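Long-range contact in pre-crRNA processing endonuclease (Streptococcus mutans, PDB 4R0J), which probably acts as a Cas5-family, subtype I-C endonuclease that processes CRISPR precursor RNA into crRNA for defence against mobile genetic elements: residues R9-F22 with L141-Q155. Residues are numbered along the deposited sequence; the frame is centred on the assembly and turned at random. Where two conformers were deposited one is given.
Sequences RNFYARIRGDRALF and LGTRECFGLVDEISQ
Arg14 and Asp151 face each other as a hydrogen-bonded pair of an antiparallel beta ladder, in which strand 147-152 runs beside strand 11-17 in the large antiparallel sheet of this Cas5-type protein. Their side chains illustrate how a cross-strand ion pair can be held flat. Arg14 grips the Asp151 carboxylate side-on, NE to OD1 at 3.0 Å and NH2 to OD2 at 2.6 Å, each oxygen using its syn lone pair and the two planes only 13° apart. A bend at chi3 (52°) turns the otherwise extended arginine chain into this position. Ile153 CG2 sits over the centre of one guanidinium face, while Arg16 NH2 lies over the opposite one, toward the rim.

On the other face of the sheet, Ile15 and Val150 point the same way, and CD1 of Ile15 presses tightly on CG2 of Val150 at 3.2 Å; helix 41-51 packs against both. Beyond the corner at Asp18, Leu21 N bonds to Leu141 O, whereas CD1 of Leu141 reaches back to Gly17 CA, just before the turn, at 3.7 Å.

At the far end, Glu152 OE1 pairs with Arg132 of helix 120-132. Gln155, whose amide NE2 is bonded to Glu159, lays its CA over the Tyr12 ring in a CH-pi contact, 3.9 Å from the centroid, and a water at the ring's edge bonds to Tyr12 OH and, weakly, to Gln155 OE1.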
loop_
_atom_site.group_PDB
_atom_site.type_symbol
_atom_site.label_atom_id
_atom_site.label_comp_id
_atom_site.label_asym_id
_atom_site.label_seq_id
_atom_site.Cartn_x
_atom_site.Cartn_y
_atom_site.Cartn_z
ATOM N N ARG A 9 -9.304 -3.519 -14.174
ATOM C CA ARG A 9 -7.980 -3.621 -14.764
ATOM C C ARG A 9 -6.919 -3.357 -13.693
ATOM O O ARG A 9 -7.190 -2.824 -12.620
ATOM C CB ARG A 9 -7.819 -2.657 -15.941
ATOM C CG ARG A 9 -7.692 -1.193 -15.554
ATOM C CD ARG A 9 -7.367 -0.348 -16.772
ATOM N NE ARG A 9 -7.168 1.066 -16.458
ATOM C CZ ARG A 9 -6.012 1.601 -16.067
ATOM N NH1 ARG A 9 -4.930 0.842 -15.912
ATOM N NH2 ARG A 9 -5.940 2.902 -15.824
ATOM N N ASN A 10 -5.695 -3.814 -13.959
ATOM C CA ASN A 10 -4.621 -3.488 -13.039
ATOM C C ASN A 10 -4.334 -2.004 -13.210
ATOM O O ASN A 10 -4.314 -1.495 -14.340
ATOM C CB ASN A 10 -3.358 -4.294 -13.355
ATOM C CG ASN A 10 -3.423 -5.712 -12.827
ATOM O OD1 ASN A 10 -3.851 -5.948 -11.695
ATOM N ND2 ASN A 10 -2.990 -6.669 -13.644
ATOM N N PHE A 11 -4.122 -1.318 -12.097
ATOM C CA PHE A 11 -3.711 0.071 -12.109
ATOM C C PHE A 11 -2.309 0.155 -11.557
ATOM O O PHE A 11 -1.910 -0.663 -10.721
ATOM C CB PHE A 11 -4.634 0.910 -11.228
ATOM C CG PHE A 11 -6.013 1.067 -11.788
ATOM C CD1 PHE A 11 -6.275 2.019 -12.757
ATOM C CD2 PHE A 11 -7.050 0.259 -11.351
ATOM C CE1 PHE A 11 -7.558 2.169 -13.280
ATOM C CE2 PHE A 11 -8.333 0.408 -11.864
ATOM C CZ PHE A 11 -8.584 1.359 -12.835
ATOM N N TYR A 12 -1.575 1.166 -12.006
ATOM C CA TYR A 12 -0.210 1.368 -11.542
ATOM C C TYR A 12 0.010 2.808 -11.113
ATOM O O TYR A 12 -0.254 3.742 -11.875
ATOM C CB TYR A 12 0.784 0.993 -12.644
ATOM C CG TYR A 12 0.573 -0.399 -13.200
ATOM C CD1 TYR A 12 -0.335 -0.624 -14.222
ATOM C CD2 TYR A 12 1.274 -1.489 -12.694
ATOM C CE1 TYR A 12 -0.541 -1.887 -14.732
ATOM C CE2 TYR A 12 1.075 -2.766 -13.205
ATOM C CZ TYR A 12 0.162 -2.955 -14.216
ATOM O OH TYR A 12 -0.063 -4.202 -14.734
ATOM N N ALA A 13 0.529 2.972 -9.904
ATOM C CA ALA A 13 0.782 4.287 -9.337
ATOM C C ALA A 13 2.209 4.384 -8.835
ATOM O O ALA A 13 2.752 3.430 -8.277
ATOM C CB ALA A 13 -0.179 4.562 -8.201
ATOM N N ARG A 14 2.810 5.546 -9.043
ATOM C CA ARG A 14 4.095 5.860 -8.433
ATOM C C ARG A 14 3.878 6.818 -7.255
ATOM O O ARG A 14 3.211 7.843 -7.390
ATOM C CB ARG A 14 5.050 6.452 -9.469
ATOM C CG ARG A 14 6.341 6.970 -8.872
ATOM C CD ARG A 14 7.332 7.363 -9.939
ATOM N NE ARG A 14 6.751 8.277 -10.910
ATOM C CZ ARG A 14 7.177 8.400 -12.163
ATOM N NH1 ARG A 14 8.193 7.659 -12.599
ATOM N NH2 ARG A 14 6.587 9.260 -12.985
ATOM N N ILE A 15 4.436 6.464 -6.099
ATOM C CA ILE A 15 4.307 7.261 -4.877
ATOM C C ILE A 15 5.686 7.714 -4.450
ATOM O O ILE A 15 6.588 6.884 -4.307
ATOM C CB ILE A 15 3.761 6.397 -3.704
ATOM C CG1 ILE A 15 2.612 5.484 -4.158
ATOM C CG2 ILE A 15 3.412 7.272 -2.510
ATOM C CD1 ILE A 15 1.432 6.208 -4.702
ATOM N N ARG A 16 5.859 9.020 -4.251
ATOM C CA ARG A 16 7.141 9.561 -3.804
ATOM C C ARG A 16 6.965 10.388 -2.537
ATOM O O ARG A 16 5.925 11.023 -2.335
ATOM C CB ARG A 16 7.760 10.439 -4.892
ATOM C CG ARG A 16 8.272 9.676 -6.107
ATOM C CD ARG A 16 8.545 10.667 -7.235
ATOM N NE ARG A 16 9.145 10.020 -8.396
ATOM C CZ ARG A 16 9.249 10.589 -9.592
ATOM N NH1 ARG A 16 8.788 11.818 -9.785
ATOM N NH2 ARG A 16 9.806 9.926 -10.598
ATOM N N GLY A 17 7.986 10.400 -1.692
ATOM C CA GLY A 17 7.930 11.206 -0.485
ATOM C C GLY A 17 9.302 11.494 0.060
ATOM O O GLY A 17 10.207 10.665 -0.049
ATOM N N ASP A 18 9.476 12.669 0.655
ATOM C CA ASP A 18 10.758 13.000 1.252
ATOM C C ASP A 18 10.967 12.223 2.548
ATOM O O ASP A 18 12.100 12.003 2.976
ATOM C CB ASP A 18 10.869 14.506 1.500
ATOM C CG ASP A 18 11.033 15.292 0.213
ATOM O OD1 ASP A 18 11.340 14.663 -0.821
ATOM O OD2 ASP A 18 10.860 16.530 0.236
ATOM N N ARG A 19 9.863 11.821 3.163
ATOM C CA ARG A 19 9.891 11.196 4.470
ATOM C C ARG A 19 8.698 10.270 4.629
ATOM O O ARG A 19 7.609 10.536 4.105
ATOM C CB ARG A 19 9.876 12.284 5.551
ATOM C CG ARG A 19 9.826 11.787 6.976
ATOM C CD ARG A 19 9.890 12.959 7.949
ATOM N NE ARG A 19 11.121 13.729 7.785
ATOM C CZ ARG A 19 11.391 14.855 8.437
ATOM N NH1 ARG A 19 10.512 15.350 9.302
ATOM N NH2 ARG A 19 12.538 15.489 8.227
ATOM N N ALA A 20 8.893 9.171 5.348
ATOM C CA ALA A 20 7.786 8.267 5.613
ATOM C C ALA A 20 7.974 7.581 6.959
ATOM O O ALA A 20 9.091 7.516 7.485
ATOM C CB ALA A 20 7.639 7.230 4.475
ATOM N N LEU A 21 6.868 7.116 7.534
ATOM C CA LEU A 21 6.896 6.413 8.811
ATOM C C LEU A 21 5.863 5.294 8.760
ATOM O O LEU A 21 4.658 5.534 8.878
ATOM C CB LEU A 21 6.588 7.362 9.963
ATOM C CG LEU A 21 6.583 6.783 11.380
ATOM C CD1 LEU A 21 7.941 6.178 11.705
ATOM C CD2 LEU A 21 6.215 7.850 12.411
ATOM N N PHE A 22 6.334 4.072 8.571
ATOM C CA PHE A 22 5.448 2.915 8.469
ATOM C C PHE A 22 5.637 2.104 9.736
ATOM O O PHE A 22 6.751 1.700 10.065
ATOM C CB PHE A 22 5.780 2.080 7.231
ATOM C CG PHE A 22 5.665 2.846 5.940
ATOM C CD1 PHE A 22 4.493 3.527 5.624
ATOM C CD2 PHE A 22 6.734 2.899 5.057
ATOM C CE1 PHE A 22 4.376 4.240 4.437
ATOM C CE2 PHE A 22 6.636 3.612 3.872
ATOM C CZ PHE A 22 5.450 4.281 3.558
ATOM N N LEU A 141 2.153 9.576 4.266
ATOM C CA LEU A 141 3.043 8.435 4.405
ATOM C C LEU A 141 3.401 8.215 5.868
ATOM O O LEU A 141 4.562 8.017 6.192
ATOM C CB LEU A 141 4.314 8.661 3.595
ATOM C CG LEU A 141 4.096 8.915 2.107
ATOM C CD1 LEU A 141 5.425 9.192 1.412
ATOM C CD2 LEU A 141 3.378 7.743 1.467
ATOM N N GLY A 142 2.404 8.260 6.750
ATOM C CA GLY A 142 2.607 7.820 8.118
ATOM C C GLY A 142 2.441 8.845 9.223
ATOM O O GLY A 142 2.262 8.468 10.385
ATOM N N THR A 143 2.544 10.127 8.882
ATOM C CA THR A 143 2.183 11.197 9.802
ATOM C C THR A 143 1.528 12.310 9.005
ATOM O O THR A 143 1.583 12.314 7.771
ATOM C CB THR A 143 3.396 11.796 10.564
ATOM O OG1 THR A 143 4.067 12.760 9.737
ATOM C CG2 THR A 143 4.368 10.712 11.007
ATOM N N ARG A 144 0.926 13.260 9.706
ATOM C CA ARG A 144 0.230 14.354 9.035
ATOM C C ARG A 144 1.222 15.313 8.375
ATOM O O ARG A 144 0.825 16.243 7.667
ATOM C CB ARG A 144 -0.692 15.107 10.002
ATOM C CG ARG A 144 0.023 15.935 11.056
ATOM C CD ARG A 144 -0.981 16.720 11.899
ATOM N NE ARG A 144 -1.815 15.846 12.718
ATOM C CZ ARG A 144 -3.102 16.063 12.980
ATOM N NH1 ARG A 144 -3.720 17.130 12.483
ATOM N NH2 ARG A 144 -3.775 15.207 13.739
ATOM N N GLU A 145 2.511 15.083 8.609
ATOM C CA GLU A 145 3.555 15.932 8.038
ATOM C C GLU A 145 4.320 15.229 6.916
ATOM O O GLU A 145 5.123 15.851 6.221
ATOM C CB GLU A 145 4.531 16.401 9.124
ATOM C CG GLU A 145 3.870 17.069 10.326
ATOM C CD GLU A 145 3.111 18.337 9.963
ATOM O OE1 GLU A 145 3.129 18.730 8.775
ATOM O OE2 GLU A 145 2.496 18.944 10.868
ATOM N N CYS A 146 4.070 13.935 6.745
ATOM C CA CYS A 146 4.715 13.158 5.688
ATOM C C CYS A 146 3.812 13.081 4.463
ATOM O O CYS A 146 3.077 12.117 4.299
ATOM C CB CYS A 146 5.022 11.741 6.181
ATOM S SG CYS A 146 6.292 11.665 7.467
ATOM N N PHE A 147 3.860 14.093 3.603
ATOM C CA PHE A 147 3.016 14.069 2.414
ATOM C C PHE A 147 3.621 13.204 1.319
ATOM O O PHE A 147 4.839 13.162 1.157
ATOM C CB PHE A 147 2.778 15.481 1.881
ATOM C CG PHE A 147 1.776 16.260 2.678
ATOM C CD1 PHE A 147 0.423 16.196 2.369
ATOM C CD2 PHE A 147 2.182 17.045 3.747
ATOM C CE1 PHE A 147 -0.507 16.917 3.106
ATOM C CE2 PHE A 147 1.263 17.763 4.489
ATOM C CZ PHE A 147 -0.085 17.697 4.166
ATOM N N GLY A 148 2.759 12.531 0.569
ATOM C CA GLY A 148 3.187 11.739 -0.566
ATOM C C GLY A 148 2.711 12.376 -1.854
ATOM O O GLY A 148 1.733 13.120 -1.873
ATOM N N LEU A 149 3.428 12.099 -2.931
ATOM C CA LEU A 149 3.062 12.590 -4.245
ATOM C C LEU A 149 2.775 11.374 -5.115
ATOM O O LEU A 149 3.614 10.485 -5.251
ATOM C CB LEU A 149 4.212 13.399 -4.834
ATOM C CG LEU A 149 3.905 14.364 -5.974
ATOM C CD1 LEU A 149 2.974 15.463 -5.490
ATOM C CD2 LEU A 149 5.205 14.948 -6.515
ATOM N N VAL A 150 1.580 11.339 -5.689
ATOM C CA VAL A 150 1.145 10.214 -6.507
ATOM C C VAL A 150 1.054 10.630 -7.957
ATOM O O VAL A 150 0.527 11.700 -8.267
ATOM C CB VAL A 150 -0.257 9.729 -6.073
ATOM C CG1 VAL A 150 -0.891 8.868 -7.157
ATOM C CG2 VAL A 150 -0.189 8.987 -4.751
ATOM N N ASP A 151 1.572 9.800 -8.857
ATOM C CA ASP A 151 1.281 9.977 -10.274
ATOM C C ASP A 151 1.065 8.625 -10.960
ATOM O O ASP A 151 1.420 7.582 -10.408
ATOM C CB ASP A 151 2.338 10.846 -10.978
ATOM C CG ASP A 151 3.680 10.151 -11.136
ATOM O OD1 ASP A 151 4.200 9.601 -10.142
ATOM O OD2 ASP A 151 4.227 10.180 -12.263
ATOM N N GLU A 152 0.432 8.634 -12.127
ATOM C CA GLU A 152 0.140 7.379 -12.808
ATOM C C GLU A 152 1.320 6.946 -13.659
ATOM O O GLU A 152 1.967 7.767 -14.308
ATOM C CB GLU A 152 -1.127 7.478 -13.673
ATOM C CG GLU A 152 -1.609 6.111 -14.187
ATOM C CD GLU A 152 -2.910 6.174 -14.983
ATOM O OE1 GLU A 152 -2.959 6.916 -15.989
ATOM O OE2 GLU A 152 -3.881 5.470 -14.606
ATOM N N ILE A 153 1.610 5.650 -13.635
ATOM C CA ILE A 153 2.586 5.083 -14.553
ATOM C C ILE A 153 1.926 3.982 -15.368
ATOM O O ILE A 153 0.879 3.465 -14.990
ATOM C CB ILE A 153 3.796 4.506 -13.816
ATOM C CG1 ILE A 153 3.342 3.497 -12.762
ATOM C CG2 ILE A 153 4.607 5.619 -13.174
ATOM C CD1 ILE A 153 4.484 2.704 -12.148
ATOM N N SER A 154 2.547 3.631 -16.487
ATOM C CA SER A 154 2.049 2.566 -17.345
ATOM C C SER A 154 2.558 1.222 -16.837
ATOM O O SER A 154 3.490 1.172 -16.039
ATOM C CB SER A 154 2.537 2.774 -18.772
ATOM O OG SER A 154 3.931 2.545 -18.855
ATOM N N GLN A 155 1.945 0.138 -17.298
ATOM C CA GLN A 155 2.429 -1.193 -16.956
ATOM C C GLN A 155 3.876 -1.350 -17.413
ATOM O O GLN A 155 4.690 -1.958 -16.727
ATOM C CB GLN A 155 1.566 -2.265 -17.620
ATOM C CG GLN A 155 1.987 -3.678 -17.264
ATOM C CD GLN A 155 1.208 -4.726 -18.032
ATOM O OE1 GLN A 155 0.217 -4.418 -18.693
ATOM N NE2 GLN A 155 1.657 -5.973 -17.952
HETATM O O HOH W 1 -1.888 -5.011 -16.668
HETATM O O HOH W 2 -2.559 2.737 -14.116
HETATM O O HOH W 3 7.592 14.760 0.290
HETATM O O HOH W 4 7.111 12.851 2.874
#